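Local coordinates for protein benzoate transport porin BenP (Acinetobacter baumannii AB307-0294, PDB 5DL8) that probably acts as an outer-membrane porin of the OprD family, a monomeric beta-barrel that lets small solutes such as benzoate pass, at residues K249-K254 against A264-L269; A53-Y58 against R146-S151. All blocks are in the same frame, centred on the assembly; numbering follows the deposited sequence.

Contact 1. Residues K249-K254 against A264-L269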
loop_
_atom_site.group_PDB
_atom_site.type_symbol
_atom_site.label_atom_id
_atom_site.label_comp_id
_atom_site.label_asym_id
_atom_site.label_seq_id
_atom_site.Cartn_x
_atom_site.Cartn_y
_atom_site.Cartn_z
ATOM N N LYS A 249 0.899 14.718 -8.662
ATOM C CA LYS A 249 1.927 13.932 -8.092
ATOM C C LYS A 249 3.177 13.845 -8.988
ATOM O O LYS A 249 3.075 13.552 -10.182
ATOM C CB LYS A 249 1.384 12.512 -7.836
ATOM C CG LYS A 249 0.194 12.616 -6.861
ATOM C CD LYS A 249 -0.580 11.360 -6.664
ATOM C CE LYS A 249 -1.405 11.313 -5.436
ATOM N NZ LYS A 249 -0.624 10.938 -4.277
ATOM N N TYR A 250 4.363 14.020 -8.388
ATOM C CA TYR A 250 5.651 13.913 -9.123
ATOM C C TYR A 250 6.595 13.003 -8.386
ATOM O O TYR A 250 6.905 13.196 -7.202
ATOM C CB TYR A 250 6.294 15.259 -9.371
ATOM C CG TYR A 250 7.701 15.180 -10.007
ATOM C CD1 TYR A 250 7.848 15.030 -11.349
ATOM C CD2 TYR A 250 8.855 15.285 -9.253
ATOM C CE1 TYR A 250 9.121 14.963 -11.954
ATOM C CE2 TYR A 250 10.083 15.287 -9.815
ATOM C CZ TYR A 250 10.208 15.083 -11.180
ATOM O OH TYR A 250 11.446 14.972 -11.778
ATOM N N PHE A 251 6.994 11.976 -9.087
ATOM C CA PHE A 251 8.057 11.067 -8.607
ATOM C C PHE A 251 9.343 11.168 -9.491
ATOM O O PHE A 251 9.271 11.136 -10.749
ATOM C CB PHE A 251 7.621 9.552 -8.590
ATOM C CG PHE A 251 6.544 9.181 -7.620
ATOM C CD1 PHE A 251 5.244 9.349 -7.929
ATOM C CD2 PHE A 251 6.847 8.574 -6.465
ATOM C CE1 PHE A 251 4.232 9.011 -7.031
ATOM C CE2 PHE A 251 5.894 8.198 -5.555
ATOM C CZ PHE A 251 4.574 8.406 -5.818
ATOM N N ASN A 252 10.479 11.078 -8.831
ATOM C CA ASN A 252 11.762 10.964 -9.551
ATOM C C ASN A 252 12.552 9.851 -8.902
ATOM O O ASN A 252 12.817 9.958 -7.739
ATOM C CB ASN A 252 12.566 12.249 -9.390
ATOM C CG ASN A 252 13.777 12.396 -10.369
ATOM O OD1 ASN A 252 14.856 11.763 -10.220
ATOM N ND2 ASN A 252 13.627 13.291 -11.312
ATOM N N ALA A 253 12.967 8.877 -9.711
ATOM C CA ALA A 253 13.823 7.700 -9.299
ATOM C C ALA A 253 15.161 7.587 -10.138
ATOM O O ALA A 253 15.175 7.497 -11.353
ATOM C CB ALA A 253 13.031 6.408 -9.425
ATOM N N LYS A 254 16.244 7.499 -9.415
ATOM C CA LYS A 254 17.537 7.416 -9.984
ATOM C C LYS A 254 18.465 6.504 -9.242
ATOM O O LYS A 254 18.535 6.568 -8.016
ATOM C CB LYS A 254 18.132 8.839 -9.954
ATOM C CG LYS A 254 19.125 9.061 -11.006
ATOM C CD LYS A 254 18.393 9.385 -12.318
ATOM C CE LYS A 254 19.435 9.536 -13.483
ATOM N NZ LYS A 254 20.136 8.256 -13.973
ATOM N N ALA A 264 13.964 7.277 -14.102
ATOM C CA ALA A 264 12.547 7.491 -14.386
ATOM C C ALA A 264 11.853 8.582 -13.610
ATOM O O ALA A 264 12.046 8.738 -12.387
ATOM C CB ALA A 264 11.768 6.158 -14.163
ATOM N N GLU A 265 10.968 9.251 -14.314
ATOM C CA GLU A 265 10.017 10.229 -13.670
ATOM C C GLU A 265 8.588 9.681 -13.858
ATOM O O GLU A 265 8.273 9.094 -14.953
ATOM C CB GLU A 265 10.032 11.597 -14.327
ATOM C CG GLU A 265 11.335 12.299 -14.167
ATOM C CD GLU A 265 11.308 13.658 -14.908
ATOM O OE1 GLU A 265 11.335 13.620 -16.178
ATOM O OE2 GLU A 265 11.143 14.724 -14.223
ATOM N N ASN A 266 7.739 9.935 -12.884
ATOM C CA ASN A 266 6.268 9.585 -12.992
ATOM C C ASN A 266 5.447 10.802 -12.630
ATOM O O ASN A 266 5.492 11.341 -11.512
ATOM C CB ASN A 266 5.946 8.324 -12.204
ATOM C CG ASN A 266 4.437 8.051 -12.039
ATOM O OD1 ASN A 266 3.609 8.863 -12.307
ATOM N ND2 ASN A 266 4.115 6.913 -11.495
ATOM N N ILE A 267 4.793 11.338 -13.634
ATOM C CA ILE A 267 4.023 12.522 -13.430
ATOM C C ILE A 267 2.554 12.127 -13.543
ATOM O O ILE A 267 2.180 11.531 -14.536
ATOM C CB ILE A 267 4.390 13.620 -14.511
ATOM C CG1 ILE A 267 5.900 13.814 -14.459
ATOM C CG2 ILE A 267 3.736 14.905 -14.183
ATOM C CD1 ILE A 267 6.502 14.937 -15.316
ATOM N N GLY A 268 1.736 12.655 -12.626
ATOM C CA GLY A 268 0.341 12.314 -12.522
ATOM C C GLY A 268 -0.603 13.437 -12.115
ATOM O O GLY A 268 -0.201 14.380 -11.443
ATOM N N LEU A 269 -1.814 13.369 -12.627
ATOM C CA LEU A 269 -2.892 14.278 -12.310
ATOM C C LEU A 269 -4.172 13.452 -12.093
ATOM O O LEU A 269 -4.534 12.593 -12.919
ATOM C CB LEU A 269 -3.035 15.280 -13.457
ATOM C CG LEU A 269 -4.156 16.319 -13.206
ATOM C CD1 LEU A 269 -3.942 17.281 -12.029
ATOM C CD2 LEU A 269 -4.502 17.175 -14.460
HETATM O O HOH W 1 2.609 10.618 -10.351
#

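Contact 2. Residues A53-Y58 against R146-S151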
loop_
_atom_site.group_PDB
_atom_site.type_symbol
_atom_site.label_atom_id
_atom_site.label_comp_id
_atom_site.label_asym_id
_atom_site.label_seq_id
_atom_site.Cartn_x
_atom_site.Cartn_y
_atom_site.Cartn_z
ATOM N N ALA A 53 -7.327 -16.582 8.351
ATOM C CA ALA A 53 -6.362 -15.917 9.226
ATOM C C ALA A 53 -7.047 -15.377 10.477
ATOM O O ALA A 53 -8.261 -15.119 10.470
ATOM C CB ALA A 53 -5.669 -14.754 8.493
ATOM N N ALA A 54 -6.263 -15.286 11.552
ATOM C CA ALA A 54 -6.616 -14.619 12.802
ATOM C C ALA A 54 -5.393 -13.744 13.223
ATOM O O ALA A 54 -4.263 -14.164 13.058
ATOM C CB ALA A 54 -6.962 -15.583 13.909
ATOM N N SER A 55 -5.697 -12.530 13.704
ATOM C CA SER A 55 -4.689 -11.555 14.051
ATOM C C SER A 55 -5.071 -10.702 15.223
ATOM O O SER A 55 -6.253 -10.454 15.457
ATOM C CB SER A 55 -4.425 -10.607 12.889
ATOM O OG SER A 55 -4.012 -11.286 11.730
ATOM N N LEU A 56 -4.052 -10.236 15.921
ATOM C CA LEU A 56 -4.229 -9.334 17.037
ATOM C C LEU A 56 -3.138 -8.220 17.057
ATOM O O LEU A 56 -1.954 -8.499 16.783
ATOM C CB LEU A 56 -4.170 -10.164 18.326
ATOM C CG LEU A 56 -4.476 -9.412 19.632
ATOM C CD1 LEU A 56 -5.871 -8.843 19.557
ATOM C CD2 LEU A 56 -4.269 -10.332 20.807
ATOM N N PHE A 57 -3.584 -6.993 17.267
ATOM C CA PHE A 57 -2.739 -5.770 17.242
ATOM C C PHE A 57 -2.994 -4.959 18.537
ATOM O O PHE A 57 -4.137 -4.719 18.961
ATOM C CB PHE A 57 -3.027 -4.840 16.027
ATOM C CG PHE A 57 -2.933 -5.546 14.711
ATOM C CD1 PHE A 57 -4.058 -6.193 14.181
ATOM C CD2 PHE A 57 -1.725 -5.649 14.041
ATOM C CE1 PHE A 57 -3.977 -6.893 12.987
ATOM C CE2 PHE A 57 -1.639 -6.317 12.826
ATOM C CZ PHE A 57 -2.744 -6.981 12.322
ATOM N N TYR A 58 -1.906 -4.575 19.164
ATOM C CA TYR A 58 -1.929 -3.881 20.402
ATOM C C TYR A 58 -1.091 -2.612 20.284
ATOM O O TYR A 58 0.067 -2.651 19.763
ATOM C CB TYR A 58 -1.384 -4.767 21.484
ATOM C CG TYR A 58 -1.174 -4.017 22.794
ATOM C CD1 TYR A 58 -2.269 -3.639 23.616
ATOM C CD2 TYR A 58 0.134 -3.673 23.225
ATOM C CE1 TYR A 58 -2.039 -2.959 24.811
ATOM C CE2 TYR A 58 0.344 -3.037 24.410
ATOM C CZ TYR A 58 -0.728 -2.690 25.181
ATOM O OH TYR A 58 -0.451 -2.026 26.294
ATOM N N ARG A 146 -4.088 -8.565 0.282
ATOM C CA ARG A 146 -4.122 -10.033 0.105
ATOM C C ARG A 146 -4.557 -10.736 1.420
ATOM O O ARG A 146 -5.708 -10.548 1.815
ATOM C CB ARG A 146 -2.768 -10.506 -0.442
ATOM C CG ARG A 146 -2.333 -9.969 -1.807
ATOM C CD ARG A 146 -3.368 -10.197 -2.840
ATOM N NE ARG A 146 -2.822 -10.145 -4.199
ATOM C CZ ARG A 146 -2.423 -9.032 -4.876
ATOM N NH1 ARG A 146 -2.439 -7.790 -4.342
ATOM N NH2 ARG A 146 -1.927 -9.204 -6.099
ATOM N N GLN A 147 -3.638 -11.430 2.108
ATOM C CA GLN A 147 -3.959 -12.071 3.335
ATOM C C GLN A 147 -3.297 -11.361 4.503
ATOM O O GLN A 147 -3.835 -10.321 4.965
ATOM C CB GLN A 147 -3.661 -13.585 3.246
ATOM C CG GLN A 147 -3.957 -14.419 4.464
ATOM C CD GLN A 147 -5.297 -14.122 5.115
ATOM O OE1 GLN A 147 -5.431 -13.131 5.836
ATOM N NE2 GLN A 147 -6.279 -15.016 4.935
ATOM N N LEU A 148 -2.147 -11.809 4.975
ATOM C CA LEU A 148 -1.461 -11.034 6.094
ATOM C C LEU A 148 -0.850 -9.675 5.546
ATOM O O LEU A 148 -0.767 -9.482 4.303
ATOM C CB LEU A 148 -0.491 -11.911 6.864
ATOM C CG LEU A 148 -1.066 -13.260 7.385
ATOM C CD1 LEU A 148 -0.057 -13.971 8.290
ATOM C CD2 LEU A 148 -2.374 -12.943 8.143
ATOM N N LEU A 149 -0.510 -8.765 6.452
ATOM C CA LEU A 149 -0.139 -7.349 6.145
ATOM C C LEU A 149 1.391 -7.113 6.292
ATOM O O LEU A 149 2.110 -7.629 7.198
ATOM C CB LEU A 149 -0.793 -6.455 7.143
ATOM C CG LEU A 149 -2.243 -5.976 7.006
ATOM C CD1 LEU A 149 -3.172 -6.964 6.410
ATOM C CD2 LEU A 149 -2.820 -5.405 8.294
ATOM N N THR A 150 1.917 -6.386 5.335
ATOM C CA THR A 150 3.329 -5.927 5.321
ATOM C C THR A 150 3.576 -4.996 6.515
ATOM O O THR A 150 2.742 -4.163 6.863
ATOM C CB THR A 150 3.608 -5.232 3.969
ATOM O OG1 THR A 150 3.200 -6.150 2.958
ATOM C CG2 THR A 150 5.120 -4.794 3.707
ATOM N N SER A 151 4.672 -5.204 7.204
ATOM C CA SER A 151 5.228 -4.232 8.133
ATOM C C SER A 151 6.742 -4.149 7.936
ATOM O O SER A 151 7.301 -4.879 7.063
ATOM C CB SER A 151 4.842 -4.648 9.538
ATOM O OG SER A 151 5.502 -5.849 9.944
#

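Contact 1. Residues K249-K254 against A264-L269
Tyr250 and Glu265 cross obliquely between neighbouring strands, and the phenol OH reaches OE2 of Glu265 in a very short hydrogen bond, 2.5 Å. The carboxylate receives it on its anti lone pair and stands almost at right angles to the ring, the two planes 87° apart, with OE2 at the ring edge and in its plane, 3.0 Å from CE1 of Tyr250. Two first torsions set this up: Tyr250 CG lies anti to the backbone N (chi1 174°), while Glu265 CG lies anti to its carbonyl carbon and the chain beyond is extended. The phenol oxygen is gripped a second time by Asn252, whose ND2 donates to OH of Tyr250 over 2.8 Å, the oxygen lying in the amide plane. The hydroxyl thus donates to Glu265 and accepts from Asn252, which would favour an ionised carboxylate. Ile267 runs alongside Tyr250 in the same direction, its CG1 3.9 Å from CD1 of Tyr250 at the ring edge. The two segments run antiparallel, at 173°, within the beta hairpin of strands 243-255 and 263-275 in the barrel wall; Tyr250, Glu265 and Ile267 point outward, Phe251 and Asn266 toward the barrel interior. Three hydrogen-bonded pairs, Lys249 with Gly268, Phe251 with Asn266 and Ala253 with Ala264, carry two N-H...O bonds each, that from Ala253 N to Ala264 O being 2.8 Å and nearly along the C=O axis. On the inward face a water bridges Asn266 OD1 (2.8 Å) and Lys249 O; this water lies at the edge of the Phe251 ring, in its plane. The Phe251 ring meets Phe305 edge-to-face, and Lys249 NZ turns away to Tyr230 OH and Tyr304 O.

Contact 2. Residues A53-Y58 against R146-S151
Apolar packing carries most of this small contact, in which residues 146-151, largely a loop lacking regular structure, lie against residues 53-58 of strand 47-65. Ala53 CB meets the CD2 branch of Leu148 at 3.8 Å. The same methyl passes Ser55 OG at 4.3 Å. Farther along the strand, CZ at the tip of the Phe57 ring approaches CD2 of Leu149, again at 4.3 Å, a loose touch. Gln147, its chain bent at chi2 (45°), lays its amide against the Ala53 methyl, OE1 3.1 Å from CB of Ala53.

No hydrogen bond crosses between the two segments. The polar ties run elsewhere: Gln147 NE2 bonds to Ser51 OG, Leu148 N to Tyr112 OH, Leu149 N to Gln83 OE1 and Gln147 O to Lys31 NZ. Arg146 comes close to Arg178 and Arg398, consistent with a basic patch.

The loop lies nearer the barrel centre than the strand it packs on, folding inward as the constricting loop of OprD-family porins does, so it probably narrows the channel. Between strands 132-133 and 151-153, it rests on the inner side of the wall, touching strand 47-65, its neighbours 25-39 and 72-87, and strand 107-123.

How the contacts relate
The two contacts lie on opposite sides of the chain's centre, with their own centres about 31 Å apart and their nearest atoms about 16 Å apart, so neither touches the other. Both reach the same barrel wall: contact 1 pairs adjacent strands of one hairpin, 10 residues apart at the closest ends, whereas contact 2 brings an inward loop, which probably narrows the channel, onto a strand 88 residues earlier. Along the chain they follow in series, contact 2 being complete before contact 1 begins. Both sit away from the calcium sites at Asp38, Phe39 and Asp46 and at Val388, Gly391 and Asp393. A bound C8E detergent touches Leu269 of contact 1.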